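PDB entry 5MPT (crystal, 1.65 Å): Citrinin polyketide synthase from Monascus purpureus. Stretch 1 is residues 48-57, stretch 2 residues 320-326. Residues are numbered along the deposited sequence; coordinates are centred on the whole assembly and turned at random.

Stretch 1 48-57: STELCVAHIV
Stretch 2, residues 320-326: VPWVDFI

No direct hydrogen bond joins the two stretches; one water ties them instead. Water 1 lies 2.7 Å from S48 OG, donates to T49 OG1 at 2.9 Å and accepts from W322 N at 3.0 Å. W322 N is in the first turn of its helix, where no preceding turn supplies a carbonyl acceptor.

Stretch 1 is helical throughout, with phi/psi near -63/-42. In stretch 2, V320 is the N-cap (-128/130) and P321 opens a helix that runs on past I326. Its phi/psi stay near -60/-40, except V323 (-66/-53) and I326 (-87/-60). The helix axes run in broadly the same direction, 34° apart, and approach to 9.3 Å. T49 and P321 set the register, CA to CA 5.8 Å. Here T49 (chi1 m) brings OG1 to 3.3 Å from P321 CG.

C52 (chi1 m) points toward stretch 2. Its SG makes apolar contacts with W322 CB (3.9 Å) and F325 CD2 (3.5 Å). C52 CB sits over the face of the F325 ring, 4.1 Å from the centroid, so its C-H meets the pi cloud. F325 (chi1 t, chi2 60°) buries the most area. Its CZ meets H55 CB (chi1 m, chi2 -58°) at 3.8 Å, and its CE1 packs against apolar I56 CG1 (chi1 m, chi2 t) at 3.5 Å. W322 (chi1 p, chi2 -100°) starts toward stretch 1, but its end leads away; its CD1 is 3.6 Å from S48 OG (chi1 p).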

# COMPACT_ATOMS: atom_id res chain seq x y z
N SER A 48 -14.80 -9.64 -0.29
CA SER A 48 -14.42 -8.59 -1.22
C SER A 48 -13.98 -9.16 -2.56
O SER A 48 -14.25 -8.56 -3.60
CB SER A 48 -13.32 -7.71 -0.59
OG SER A 48 -12.15 -8.43 -0.28
N THR A 49 -13.33 -10.33 -2.56
CA THR A 49 -12.96 -10.97 -3.82
C THR A 49 -14.20 -11.37 -4.59
O THR A 49 -14.27 -11.21 -5.83
CB THR A 49 -12.08 -12.20 -3.55
OG1 THR A 49 -10.87 -11.79 -2.90
CG2 THR A 49 -11.72 -12.92 -4.86
N GLU A 50 -15.20 -11.87 -3.88
CA GLU A 50 -16.47 -12.21 -4.51
C GLU A 50 -17.10 -10.99 -5.18
O GLU A 50 -17.68 -11.09 -6.27
CB GLU A 50 -17.41 -12.80 -3.48
CG GLU A 50 -18.82 -13.07 -3.99
CD GLU A 50 -19.68 -13.69 -2.92
OE1 GLU A 50 -20.08 -12.97 -1.97
OE2 GLU A 50 -19.91 -14.91 -3.02
N LEU A 51 -17.08 -9.85 -4.51
CA LEU A 51 -17.62 -8.62 -5.08
C LEU A 51 -16.84 -8.21 -6.32
O LEU A 51 -17.42 -7.80 -7.32
CB LEU A 51 -17.62 -7.53 -4.02
CG LEU A 51 -18.06 -6.11 -4.35
CD1 LEU A 51 -19.53 -6.11 -4.83
CD2 LEU A 51 -17.87 -5.20 -3.14
N CYS A 52 -15.51 -8.31 -6.29
CA CYS A 52 -14.73 -8.00 -7.48
C CYS A 52 -15.13 -8.89 -8.65
O CYS A 52 -15.33 -8.42 -9.79
CB CYS A 52 -13.24 -8.16 -7.23
SG CYS A 52 -12.48 -7.07 -6.01
N VAL A 53 -15.21 -10.19 -8.39
CA VAL A 53 -15.55 -11.14 -9.45
C VAL A 53 -16.91 -10.80 -10.02
O VAL A 53 -17.10 -10.80 -11.23
CB VAL A 53 -15.48 -12.57 -8.91
CG1 VAL A 53 -16.10 -13.56 -9.92
CG2 VAL A 53 -14.02 -12.92 -8.59
N ALA A 54 -17.89 -10.51 -9.16
CA ALA A 54 -19.22 -10.16 -9.65
C ALA A 54 -19.18 -8.91 -10.52
O ALA A 54 -19.83 -8.85 -11.56
CB ALA A 54 -20.18 -9.95 -8.48
N HIS A 55 -18.40 -7.92 -10.11
CA HIS A 55 -18.24 -6.72 -10.93
C HIS A 55 -17.59 -7.05 -12.27
O HIS A 55 -17.96 -6.49 -13.30
CB HIS A 55 -17.37 -5.71 -10.21
CG HIS A 55 -18.08 -4.89 -9.18
ND1 HIS A 55 -19.17 -4.11 -9.46
CD2 HIS A 55 -17.81 -4.70 -7.87
CE1 HIS A 55 -19.55 -3.46 -8.37
NE2 HIS A 55 -18.73 -3.80 -7.39
N ILE A 56 -16.65 -7.99 -12.28
CA ILE A 56 -16.00 -8.38 -13.52
C ILE A 56 -16.99 -9.06 -14.44
O ILE A 56 -17.07 -8.75 -15.64
CB ILE A 56 -14.79 -9.29 -13.21
CG1 ILE A 56 -13.69 -8.50 -12.53
CG2 ILE A 56 -14.28 -9.93 -14.49
CD1 ILE A 56 -12.74 -9.35 -11.77
N VAL A 57 -17.79 -9.98 -13.89
CA VAL A 57 -18.78 -10.68 -14.69
C VAL A 57 -19.74 -9.68 -15.33
O VAL A 57 -20.04 -9.75 -16.53
CB VAL A 57 -19.53 -11.71 -13.84
CG1 VAL A 57 -20.74 -12.21 -14.61
CG2 VAL A 57 -18.64 -12.88 -13.49
N VAL A 320 -3.56 -8.87 -2.84
CA VAL A 320 -4.92 -8.97 -2.31
C VAL A 320 -5.83 -8.65 -3.49
O VAL A 320 -5.60 -7.63 -4.17
CB VAL A 320 -5.15 -7.98 -1.17
CG1 VAL A 320 -6.63 -7.91 -0.79
CG2 VAL A 320 -4.33 -8.42 0.05
N PRO A 321 -6.86 -9.46 -3.79
CA PRO A 321 -7.59 -9.21 -5.06
C PRO A 321 -8.20 -7.81 -5.17
O PRO A 321 -8.06 -7.19 -6.24
CB PRO A 321 -8.63 -10.33 -5.08
CG PRO A 321 -7.97 -11.43 -4.37
CD PRO A 321 -7.19 -10.79 -3.26
N TRP A 322 -8.87 -7.29 -4.12
CA TRP A 322 -9.49 -5.98 -4.29
C TRP A 322 -8.46 -4.88 -4.55
O TRP A 322 -8.78 -3.90 -5.24
CB TRP A 322 -10.36 -5.59 -3.10
CG TRP A 322 -9.66 -5.22 -1.78
CD1 TRP A 322 -9.50 -6.03 -0.69
CD2 TRP A 322 -9.03 -3.97 -1.45
NE1 TRP A 322 -8.82 -5.35 0.29
CE2 TRP A 322 -8.52 -4.09 -0.15
CE3 TRP A 322 -8.86 -2.76 -2.12
CZ2 TRP A 322 -7.88 -3.06 0.48
CZ3 TRP A 322 -8.22 -1.75 -1.50
CH2 TRP A 322 -7.73 -1.89 -0.20
N VAL A 323 -7.25 -5.02 -4.02
CA VAL A 323 -6.20 -4.04 -4.28
C VAL A 323 -5.81 -4.05 -5.76
O VAL A 323 -5.77 -3.01 -6.42
CB VAL A 323 -4.98 -4.30 -3.37
CG1 VAL A 323 -3.84 -3.33 -3.68
CG2 VAL A 323 -5.40 -4.25 -1.89
N ASP A 324 -5.48 -5.23 -6.28
CA ASP A 324 -5.22 -5.34 -7.72
C ASP A 324 -6.40 -4.85 -8.54
O ASP A 324 -6.22 -4.18 -9.56
CB ASP A 324 -4.89 -6.78 -8.09
CG ASP A 324 -3.46 -7.12 -7.80
OD1 ASP A 324 -2.61 -6.31 -8.21
OD2 ASP A 324 -3.19 -8.18 -7.19
N PHE A 325 -7.61 -5.21 -8.15
CA PHE A 325 -8.79 -4.91 -8.96
C PHE A 325 -8.96 -3.41 -9.15
O PHE A 325 -9.36 -2.95 -10.23
CB PHE A 325 -10.02 -5.50 -8.29
CG PHE A 325 -11.30 -5.25 -9.02
CD1 PHE A 325 -11.50 -5.71 -10.31
CD2 PHE A 325 -12.34 -4.55 -8.42
CE1 PHE A 325 -12.69 -5.48 -10.97
CE2 PHE A 325 -13.54 -4.34 -9.07
CZ PHE A 325 -13.69 -4.77 -10.36
N ILE A 326 -8.67 -2.63 -8.11
CA ILE A 326 -8.82 -1.18 -8.16
C ILE A 326 -7.57 -0.53 -8.70
O ILE A 326 -7.63 0.25 -9.65
CB ILE A 326 -9.10 -0.61 -6.77
CG1 ILE A 326 -10.38 -1.22 -6.22
CG2 ILE A 326 -9.16 0.92 -6.81
CD1 ILE A 326 -10.64 -0.96 -4.76
O HOH W 1 -10.24 -9.03 -2.12